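Local coordinates for ferric-siderophore receptor protein (Streptomyces coelicolor, PDB 2X4L) that probably binds ferric siderophores outside the cell and hands them to a membrane transporter for iron uptake, at residues 199-213 against 252-266. Residues are numbered along the deposited sequence; the frame is centred on the assembly and turned at random.
Sequences IRVLAGSASPDLFYV and WENVDKYPADVIIMD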
ATOM      1  N   ILE A 199     -16.911   6.310 -16.928  1.00 15.48           N
ATOM      2  CA  ILE A 199     -16.888   6.178 -15.450  1.00 14.53           C
ATOM      3  C   ILE A 199     -15.668   6.854 -14.829  1.00 14.84           C
ATOM      4  O   ILE A 199     -14.532   6.423 -15.094  1.00 15.29           O
ATOM      5  CB  ILE A 199     -17.049   4.697 -14.989  1.00 13.67           C
ATOM      6  CG1 ILE A 199     -18.388   4.154 -15.531  1.00 13.92           C
ATOM      7  CG2 ILE A 199     -16.858   4.619 -13.456  1.00 12.92           C
ATOM      8  CD1 ILE A 199     -19.691   4.931 -15.022  1.00 15.11           C
ATOM      9  N   ARG A 200     -15.889   7.903 -14.048  1.00 14.91           N
ATOM     10  CA  ARG A 200     -14.808   8.750 -13.460  1.00 13.34           C
ATOM     11  C   ARG A 200     -14.550   8.266 -12.038  1.00 12.89           C
ATOM     12  O   ARG A 200     -15.492   8.190 -11.227  1.00 12.06           O
ATOM     13  CB  ARG A 200     -15.270  10.196 -13.364  1.00 14.25           C
ATOM     14  CG  ARG A 200     -15.526  10.742 -14.724  1.00 16.62           C
ATOM     15  CD  ARG A 200     -16.469  11.956 -14.765  1.00 17.80           C
ATOM     16  NE  ARG A 200     -17.807  11.604 -14.385  1.00 20.41           N
ATOM     17  CZ  ARG A 200     -18.855  12.434 -14.344  1.00 19.50           C
ATOM     18  NH1 ARG A 200     -18.760  13.688 -14.710  1.00 22.33           N
ATOM     19  NH2 ARG A 200     -20.007  11.945 -13.962  1.00 20.83           N
ATOM     20  N   VAL A 201     -13.333   7.861 -11.754  1.00 11.71           N
ATOM     21  CA  VAL A 201     -12.915   7.378 -10.430  1.00  9.94           C
ATOM     22  C   VAL A 201     -12.173   8.423  -9.631  1.00 11.15           C
ATOM     23  O   VAL A 201     -11.223   9.017 -10.192  1.00 11.38           O
ATOM     24  CB  VAL A 201     -11.995   6.157 -10.641  1.00  9.13           C
ATOM     25  CG1 VAL A 201     -11.616   5.607  -9.216  1.00 11.73           C
ATOM     26  CG2 VAL A 201     -12.794   5.081 -11.449  1.00 12.81           C
ATOM     27  N   LEU A 202     -12.583   8.644  -8.371  1.00 10.35           N
ATOM     28  CA  LEU A 202     -11.961   9.597  -7.513  1.00 10.43           C
ATOM     29  C   LEU A 202     -11.296   8.854  -6.408  1.00  9.17           C
ATOM     30  O   LEU A 202     -11.918   7.986  -5.735  1.00  9.82           O
ATOM     31  CB  LEU A 202     -12.973  10.576  -6.972  1.00 11.56           C
ATOM     32  CG  LEU A 202     -12.286  11.689  -6.148  1.00 14.19           C
ATOM     33  CD1 LEU A 202     -13.059  12.957  -6.244  1.00 17.69           C
ATOM     34  CD2 LEU A 202     -12.183  11.254  -4.707  1.00 15.88           C
ATOM     35  N   ALA A 203     -10.005   9.105  -6.176  1.00  9.08           N
ATOM     36  CA  ALA A 203      -9.222   8.488  -5.067  1.00  7.56           C
ATOM     37  C   ALA A 203      -9.193   9.470  -3.896  1.00  8.59           C
ATOM     38  O   ALA A 203      -8.597  10.550  -4.008  1.00 10.44           O
ATOM     39  CB  ALA A 203      -7.828   8.217  -5.541  1.00  8.11           C
ATOM     40  N   GLY A 204      -9.802   9.069  -2.783  1.00  7.82           N
ATOM     41  CA  GLY A 204      -9.870   9.956  -1.619  1.00  8.97           C
ATOM     42  C   GLY A 204      -9.343   9.311  -0.337  1.00 10.57           C
ATOM     43  O   GLY A 204      -9.150   8.091  -0.278  1.00  9.94           O
ATOM     44  N   SER A 205      -9.125  10.184   0.634  1.00  9.86           N
ATOM     45  CA  SER A 205      -8.733   9.720   1.973  1.00 10.15           C
ATOM     46  C   SER A 205      -9.349  10.685   2.956  1.00 11.02           C
ATOM     47  O   SER A 205      -9.219  11.896   2.802  1.00 12.39           O
ATOM     48  CB  SER A 205      -7.196   9.737   2.036  1.00 10.55           C
ATOM     49  OG  SER A 205      -6.762   9.274   3.327  1.00 11.79           O
ATOM     50  N   ALA A 206      -9.940  10.131   3.971  1.00 11.67           N
ATOM     51  CA  ALA A 206     -10.699  10.992   4.899  1.00 11.87           C
ATOM     52  C   ALA A 206      -9.979  11.212   6.243  1.00 11.88           C
ATOM     53  O   ALA A 206      -9.495  10.267   6.832  1.00 14.79           O
ATOM     54  CB  ALA A 206     -12.129  10.425   5.112  1.00 12.35           C
ATOM     55  N   SER A 207      -9.972  12.445   6.748  1.00 16.59           N
ATOM     56  CA  SER A 207      -9.502  12.806   8.072  1.00 18.48           C
ATOM     57  C   SER A 207     -10.530  13.786   8.651  1.00 19.84           C
ATOM     58  O   SER A 207     -11.348  14.336   7.906  1.00 21.40           O
ATOM     59  CB  SER A 207      -8.126  13.453   8.017  1.00 19.11           C
ATOM     60  OG  SER A 207      -8.196  14.730   7.383  1.00 21.01           O
ATOM     61  N   PRO A 208     -10.387  14.139   9.915  1.00 22.99           N
ATOM     62  CA  PRO A 208     -11.355  15.119  10.446  1.00 23.82           C
ATOM     63  C   PRO A 208     -11.327  16.507   9.802  1.00 25.64           C
ATOM     64  O   PRO A 208     -12.417  17.033   9.456  1.00 29.24           O
ATOM     65  CB  PRO A 208     -11.006  15.224  11.920  1.00 23.34           C
ATOM     66  CG  PRO A 208     -10.396  13.822  12.240  1.00 18.87           C
ATOM     67  CD  PRO A 208      -9.697  13.364  10.940  1.00 21.42           C
ATOM     68  N   ASP A 209     -10.134  17.061   9.562  1.00 27.70           N
ATOM     69  CA  ASP A 209     -10.187  18.387   8.934  1.00 28.86           C
ATOM     70  C   ASP A 209     -10.285  18.474   7.463  1.00 27.35           C
ATOM     71  O   ASP A 209     -10.799  19.470   6.936  1.00 28.62           O
ATOM     72  CB  ASP A 209      -9.122  19.312   9.469  1.00 32.12           C
ATOM     73  CG  ASP A 209      -9.295  19.555  10.953  1.00 39.95           C
ATOM     74  OD1 ASP A 209     -10.381  20.070  11.387  1.00 45.87           O
ATOM     75  OD2 ASP A 209      -8.356  19.144  11.685  1.00 45.34           O
ATOM     76  N   LEU A 210      -9.898  17.381   6.776  1.00 22.52           N
ATOM     77  CA  LEU A 210      -9.695  17.496   5.374  1.00 20.47           C
ATOM     78  C   LEU A 210     -10.021  16.185   4.739  1.00 17.48           C
ATOM     79  O   LEU A 210      -9.762  15.096   5.307  1.00 19.87           O
ATOM     80  CB  LEU A 210      -8.203  17.808   5.094  1.00 18.28           C
ATOM     81  CG  LEU A 210      -7.790  19.225   5.561  1.00 21.67           C
ATOM     82  CD1 LEU A 210      -6.312  19.387   5.644  1.00 22.99           C
ATOM     83  CD2 LEU A 210      -8.455  20.324   4.672  1.00 23.29           C
ATOM     84  N   PHE A 211     -10.534  16.351   3.562  1.00 17.36           N
ATOM     85  CA  PHE A 211     -10.653  15.198   2.643  1.00 15.67           C
ATOM     86  C   PHE A 211      -9.582  15.367   1.595  1.00 16.78           C
ATOM     87  O   PHE A 211      -9.488  16.415   0.912  1.00 17.72           O
ATOM     88  CB  PHE A 211     -11.996  15.282   2.009  1.00 17.80           C
ATOM     89  CG  PHE A 211     -12.323  14.125   1.081  1.00 16.77           C
ATOM     90  CD1 PHE A 211     -12.992  12.988   1.570  1.00 21.26           C
ATOM     91  CD2 PHE A 211     -12.016  14.200  -0.240  1.00 19.75           C
ATOM     92  CE1 PHE A 211     -13.325  11.968   0.677  1.00 19.55           C
ATOM     93  CE2 PHE A 211     -12.357  13.132  -1.144  1.00 21.35           C
ATOM     94  CZ  PHE A 211     -13.072  12.075  -0.649  1.00 17.37           C
ATOM     95  N   TYR A 212      -8.767  14.339   1.432  1.00 11.66           N
ATOM     96  CA  TYR A 212      -7.630  14.469   0.463  1.00 11.75           C
ATOM     97  C   TYR A 212      -7.961  13.774  -0.857  1.00 10.72           C
ATOM     98  O   TYR A 212      -8.310  12.584  -0.825  1.00 11.67           O
ATOM     99  CB  TYR A 212      -6.413  13.829   1.078  1.00 11.02           C
ATOM    100  CG  TYR A 212      -6.055  14.338   2.441  1.00 13.94           C
ATOM    101  CD1 TYR A 212      -5.561  15.579   2.530  1.00 15.15           C
ATOM    102  CD2 TYR A 212      -6.269  13.588   3.593  1.00 14.96           C
ATOM    103  CE1 TYR A 212      -5.223  16.152   3.757  1.00 19.24           C
ATOM    104  CE2 TYR A 212      -5.893  14.094   4.851  1.00 16.61           C
ATOM    105  CZ  TYR A 212      -5.402  15.406   4.873  1.00 18.64           C
ATOM    106  OH  TYR A 212      -5.061  15.959   6.083  1.00 21.53           O
ATOM    107  N   VAL A 213      -7.809  14.483  -1.964  1.00 11.29           N
ATOM    108  CA  VAL A 213      -8.060  13.887  -3.311  1.00 11.55           C
ATOM    109  C   VAL A 213      -6.695  13.625  -3.888  1.00 12.45           C
ATOM    110  O   VAL A 213      -5.916  14.525  -4.156  1.00 12.70           O
ATOM    111  CB  VAL A 213      -8.855  14.787  -4.240  1.00 12.75           C
ATOM    112  CG1 VAL A 213      -9.131  14.020  -5.494  1.00 13.93           C
ATOM    113  CG2 VAL A 213     -10.217  15.162  -3.615  1.00 15.15           C
ATOM    114  N   TRP A 252     -14.213  19.715   4.303  1.00 21.97           N
ATOM    115  CA  TRP A 252     -15.273  18.750   4.158  1.00 26.52           C
ATOM    116  C   TRP A 252     -16.451  19.306   3.410  1.00 27.47           C
ATOM    117  O   TRP A 252     -17.146  18.609   2.685  1.00 28.25           O
ATOM    118  CB  TRP A 252     -15.690  18.251   5.518  1.00 26.45           C
ATOM    119  CG  TRP A 252     -14.846  17.090   5.927  1.00 22.80           C
ATOM    120  CD1 TRP A 252     -13.892  17.100   6.854  1.00 31.21           C
ATOM    121  CD2 TRP A 252     -14.893  15.767   5.381  1.00 25.41           C
ATOM    122  NE1 TRP A 252     -13.292  15.853   6.929  1.00 28.36           N
ATOM    123  CE2 TRP A 252     -13.901  15.023   6.040  1.00 26.56           C
ATOM    124  CE3 TRP A 252     -15.680  15.159   4.411  1.00 24.31           C
ATOM    125  CZ2 TRP A 252     -13.659  13.661   5.770  1.00 23.18           C
ATOM    126  CZ3 TRP A 252     -15.428  13.776   4.093  1.00 24.70           C
ATOM    127  CH2 TRP A 252     -14.422  13.077   4.786  1.00 26.01           C
ATOM    128  N   GLU A 253     -16.703  20.598   3.611  1.00 30.16           N
ATOM    129  CA  GLU A 253     -17.789  21.224   2.899  1.00 31.07           C
ATOM    130  C   GLU A 253     -17.508  21.348   1.427  1.00 28.03           C
ATOM    131  O   GLU A 253     -18.409  21.646   0.689  1.00 28.65           O
ATOM    132  CB  GLU A 253     -18.200  22.593   3.531  1.00 33.22           C
ATOM    133  CG  GLU A 253     -17.107  23.627   3.627  1.00 38.24           C
ATOM    134  CD  GLU A 253     -16.237  23.519   4.928  1.00 45.43           C
ATOM    135  OE1 GLU A 253     -16.194  22.413   5.592  1.00 38.48           O
ATOM    136  OE2 GLU A 253     -15.595  24.568   5.273  1.00 48.56           O
ATOM    137  N   ASN A 254     -16.287  21.043   0.950  1.00 26.35           N
ATOM    138  CA  ASN A 254     -16.007  21.176  -0.476  1.00 25.21           C
ATOM    139  C   ASN A 254     -15.680  19.827  -1.164  1.00 23.65           C
ATOM    140  O   ASN A 254     -15.117  19.770  -2.316  1.00 22.20           O
ATOM    141  CB  ASN A 254     -14.838  22.121  -0.766  1.00 25.54           C
ATOM    142  CG  ASN A 254     -14.612  22.323  -2.299  1.00 32.58           C
ATOM    143  OD1 ASN A 254     -15.572  22.234  -3.144  1.00 40.16           O
ATOM    144  ND2 ASN A 254     -13.333  22.611  -2.673  1.00 37.00           N
ATOM    145  N   VAL A 255     -16.173  18.758  -0.540  1.00 22.64           N
ATOM    146  CA  VAL A 255     -15.878  17.415  -1.137  1.00 21.99           C
ATOM    147  C   VAL A 255     -16.606  17.141  -2.468  1.00 22.16           C
ATOM    148  O   VAL A 255     -16.305  16.200  -3.198  1.00 23.74           O
ATOM    149  CB  VAL A 255     -16.040  16.256  -0.142  1.00 23.24           C
ATOM    150  CG1 VAL A 255     -15.013  16.410   0.996  1.00 24.42           C
ATOM    151  CG2 VAL A 255     -17.489  16.124   0.325  1.00 23.93           C
ATOM    152  N   ASP A 256     -17.599  17.973  -2.807  1.00 24.70           N
ATOM    153  CA  ASP A 256     -18.248  17.874  -4.108  1.00 23.35           C
ATOM    154  C   ASP A 256     -17.555  18.636  -5.260  1.00 23.18           C
ATOM    155  O   ASP A 256     -18.105  18.782  -6.338  1.00 23.00           O
ATOM    156  CB  ASP A 256     -19.713  18.335  -3.983  1.00 27.36           C
ATOM    157  CG  ASP A 256     -19.837  19.766  -3.373  1.00 28.48           C
ATOM    158  OD1 ASP A 256     -18.880  20.444  -2.927  1.00 28.06           O
ATOM    159  OD2 ASP A 256     -21.004  20.256  -3.224  1.00 35.72           O
ATOM    160  N   LYS A 257     -16.296  19.013  -5.068  1.00 20.21           N
ATOM    161  CA  LYS A 257     -15.586  19.754  -6.097  1.00 20.57           C
ATOM    162  C   LYS A 257     -15.594  19.098  -7.462  1.00 19.51           C
ATOM    163  O   LYS A 257     -15.722  19.813  -8.491  1.00 22.29           O
ATOM    164  CB  LYS A 257     -14.163  20.110  -5.632  1.00 20.54           C
ATOM    165  CG  LYS A 257     -13.340  20.869  -6.619  1.00 20.24           C
ATOM    166  CD  LYS A 257     -11.992  21.362  -6.116  1.00 17.60           C
ATOM    167  CE  LYS A 257     -11.286  22.061  -7.253  1.00 18.39           C
ATOM    168  NZ  LYS A 257      -9.982  22.652  -6.859  1.00 21.33           N
ATOM    169  N   TYR A 258     -15.293  17.786  -7.461  1.00 20.28           N
ATOM    170  CA  TYR A 258     -15.138  17.022  -8.687  1.00 18.07           C
ATOM    171  C   TYR A 258     -16.283  16.013  -8.829  1.00 18.61           C
ATOM    172  O   TYR A 258     -16.530  15.184  -7.955  1.00 19.62           O
ATOM    173  CB  TYR A 258     -13.815  16.195  -8.680  1.00 17.13           C
ATOM    174  CG  TYR A 258     -12.629  17.071  -8.459  1.00 18.52           C
ATOM    175  CD1 TYR A 258     -12.171  17.877  -9.457  1.00 19.27           C
ATOM    176  CD2 TYR A 258     -11.978  17.045  -7.264  1.00 19.88           C
ATOM    177  CE1 TYR A 258     -11.065  18.700  -9.267  1.00 18.33           C
ATOM    178  CE2 TYR A 258     -10.896  17.833  -7.037  1.00 16.80           C
ATOM    179  CZ  TYR A 258     -10.453  18.696  -8.076  1.00 15.25           C
ATOM    180  OH  TYR A 258      -9.327  19.503  -7.910  1.00 15.48           O
ATOM    181  N   PRO A 259     -16.919  16.000  -9.982  1.00 18.87           N
ATOM    182  CA  PRO A 259     -17.965  14.971 -10.184  1.00 19.44           C
ATOM    183  C   PRO A 259     -17.239  13.587 -10.304  1.00 17.25           C
ATOM    184  O   PRO A 259     -16.236  13.465 -11.033  1.00 19.17           O
ATOM    185  CB  PRO A 259     -18.564  15.397 -11.501  1.00 20.94           C
ATOM    186  CG  PRO A 259     -18.380  16.938 -11.447  1.00 23.29           C
ATOM    187  CD  PRO A 259     -17.002  17.082 -10.990  1.00 18.74           C
ATOM    188  N   ALA A 260     -17.750  12.603  -9.569  1.00 16.55           N
ATOM    189  CA  ALA A 260     -17.160  11.286  -9.588  1.00 16.37           C
ATOM    190  C   ALA A 260     -18.271  10.242  -9.620  1.00 15.44           C
ATOM    191  O   ALA A 260     -19.377  10.465  -9.071  1.00 16.35           O
ATOM    192  CB  ALA A 260     -16.291  11.102  -8.368  1.00 17.96           C
ATOM    193  N   ASP A 261     -18.033   9.123 -10.303  1.00 13.27           N
ATOM    194  CA  ASP A 261     -18.955   8.045 -10.383  1.00 14.55           C
ATOM    195  C   ASP A 261     -18.613   6.908  -9.400  1.00 12.76           C
ATOM    196  O   ASP A 261     -19.490   6.260  -8.822  1.00 14.32           O
ATOM    197  CB  ASP A 261     -19.007   7.503 -11.809  1.00 15.26           C
ATOM    198  CG  ASP A 261     -19.313   8.585 -12.770  1.00 15.35           C
ATOM    199  OD1 ASP A 261     -20.310   9.314 -12.564  1.00 17.61           O
ATOM    200  OD2 ASP A 261     -18.506   8.954 -13.652  1.00 14.51           O
ATOM    201  N   VAL A 262     -17.305   6.657  -9.220  1.00 10.98           N
ATOM    202  CA  VAL A 262     -16.833   5.636  -8.267  1.00 11.04           C
ATOM    203  C   VAL A 262     -15.811   6.361  -7.392  1.00 10.34           C
ATOM    204  O   VAL A 262     -14.926   7.094  -7.921  1.00 11.12           O
ATOM    205  CB  VAL A 262     -16.115   4.469  -8.992  1.00 10.67           C
ATOM    206  CG1 VAL A 262     -15.465   3.560  -7.980  1.00 13.66           C
ATOM    207  CG2 VAL A 262     -17.133   3.737  -9.839  1.00 12.76           C
ATOM    208  N   ILE A 263     -15.941   6.209  -6.083  1.00 10.55           N
ATOM    209  CA  ILE A 263     -14.897   6.750  -5.144  1.00 10.70           C
ATOM    210  C   ILE A 263     -14.184   5.584  -4.477  1.00 10.00           C
ATOM    211  O   ILE A 263     -14.852   4.650  -3.987  1.00 10.94           O
ATOM    212  CB  ILE A 263     -15.560   7.652  -4.122  1.00 11.09           C
ATOM    213  CG1 ILE A 263     -16.302   8.746  -4.828  1.00 13.22           C
ATOM    214  CG2 ILE A 263     -14.467   8.198  -3.143  1.00 10.80           C
ATOM    215  CD1 ILE A 263     -17.131   9.707  -3.802  1.00 15.04           C
ATOM    216  N   ILE A 264     -12.826   5.629  -4.491  1.00  8.48           N
ATOM    217  CA  ILE A 264     -12.012   4.628  -3.835  1.00  8.45           C
ATOM    218  C   ILE A 264     -11.359   5.293  -2.631  1.00  9.43           C
ATOM    219  O   ILE A 264     -10.652   6.334  -2.803  1.00 10.26           O
ATOM    220  CB  ILE A 264     -11.068   3.950  -4.795  1.00  8.42           C
ATOM    221  CG1 ILE A 264      -9.957   4.851  -5.405  1.00  8.91           C
ATOM    222  CG2 ILE A 264     -11.970   3.384  -6.019  1.00 10.85           C
ATOM    223  CD1 ILE A 264      -8.891   4.133  -6.293  1.00 10.35           C
ATOM    224  N   MET A 265     -11.687   4.813  -1.425  1.00  8.47           N
ATOM    225  CA  MET A 265     -11.282   5.493  -0.192  1.00  8.81           C
ATOM    226  C   MET A 265     -10.186   4.708   0.541  1.00  8.83           C
ATOM    227  O   MET A 265     -10.306   3.521   0.806  1.00  9.81           O
ATOM    228  CB  MET A 265     -12.482   5.616   0.752  1.00 11.51           C
ATOM    229  CG  MET A 265     -13.529   6.675   0.241  1.00 12.47           C
ATOM    230  SD  MET A 265     -12.921   8.281   0.084  1.00 10.37           S
ATOM    231  CE  MET A 265     -12.618   8.704   1.808  1.00 13.66           C
ATOM    232  N   ASP A 266      -9.167   5.456   0.948  1.00  8.08           N
ATOM    233  CA  ASP A 266      -8.056   4.966   1.748  1.00  8.49           C
ATOM    234  C   ASP A 266      -8.592   4.058   2.877  1.00  8.52           C
ATOM    235  O   ASP A 266      -9.479   4.460   3.675  1.00 10.37           O
ATOM    236  CB  ASP A 266      -7.390   6.207   2.362  1.00  9.61           C
ATOM    237  CG  ASP A 266      -5.994   5.964   2.945  1.00  8.41           C
ATOM    238  OD1 ASP A 266      -5.623   4.861   3.301  1.00 10.34           O
ATOM    239  OD2 ASP A 266      -5.339   7.028   3.045  1.00  9.64           O
TER
HETATM  240  O   HOH W   1     -10.447   7.234   4.043  1.00  7.54           O
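R200 crosses D261 at a slant and holds its carboxylate side-on, the two planes 33° apart. CB, CG and CD of R200 all pass D261 OD2, CD also nearing P259 O, and a bend at chi3 (-67°) swings the guanidinium round. Its NE then reaches D261 OD2 at 2.8 Å, nearly straight and in the guanidinium plane, while NH2 meets the syn lone pair of D261 OD1 at 3.0 Å; NH1 sits by P259 CB, which covers one guanidinium face. The backbone N of R200 takes the anti lone pair of D261 OD2, so this oxygen is gripped twice by one residue. D261 OD1 also accepts from the backbone of V324 and G325, tying the chain terminus to this corner. A leucine in place of R200 would probably leave the D261 carboxylate without its charged mate, held only by backbone N-H groups. Beyond the salt bridge, strands 200-206 and 262-266 run parallel in the mixed sheet of one lobe of this periplasmic-binding-protein fold, bonded from V262 N to R200 O through D266 N to G204 O. L202 and I263 point the same way, CD2 to CG2 4.1 Å. Farther along, M265 CE lies 3.5 Å from F211 CE1, and its sulfur stands oblique to the ring in a Met-aromatic contact. F211, its CG anti to the backbone N (chi1 -177°), turns an edge to the face of W252, centroids 5.4 Å apart, while V255 covers one F211 face. In the indole plane, W252 NE1 donates to S207 O at 2.7 Å, and A206 CB abuts the same ring's edge at CH2.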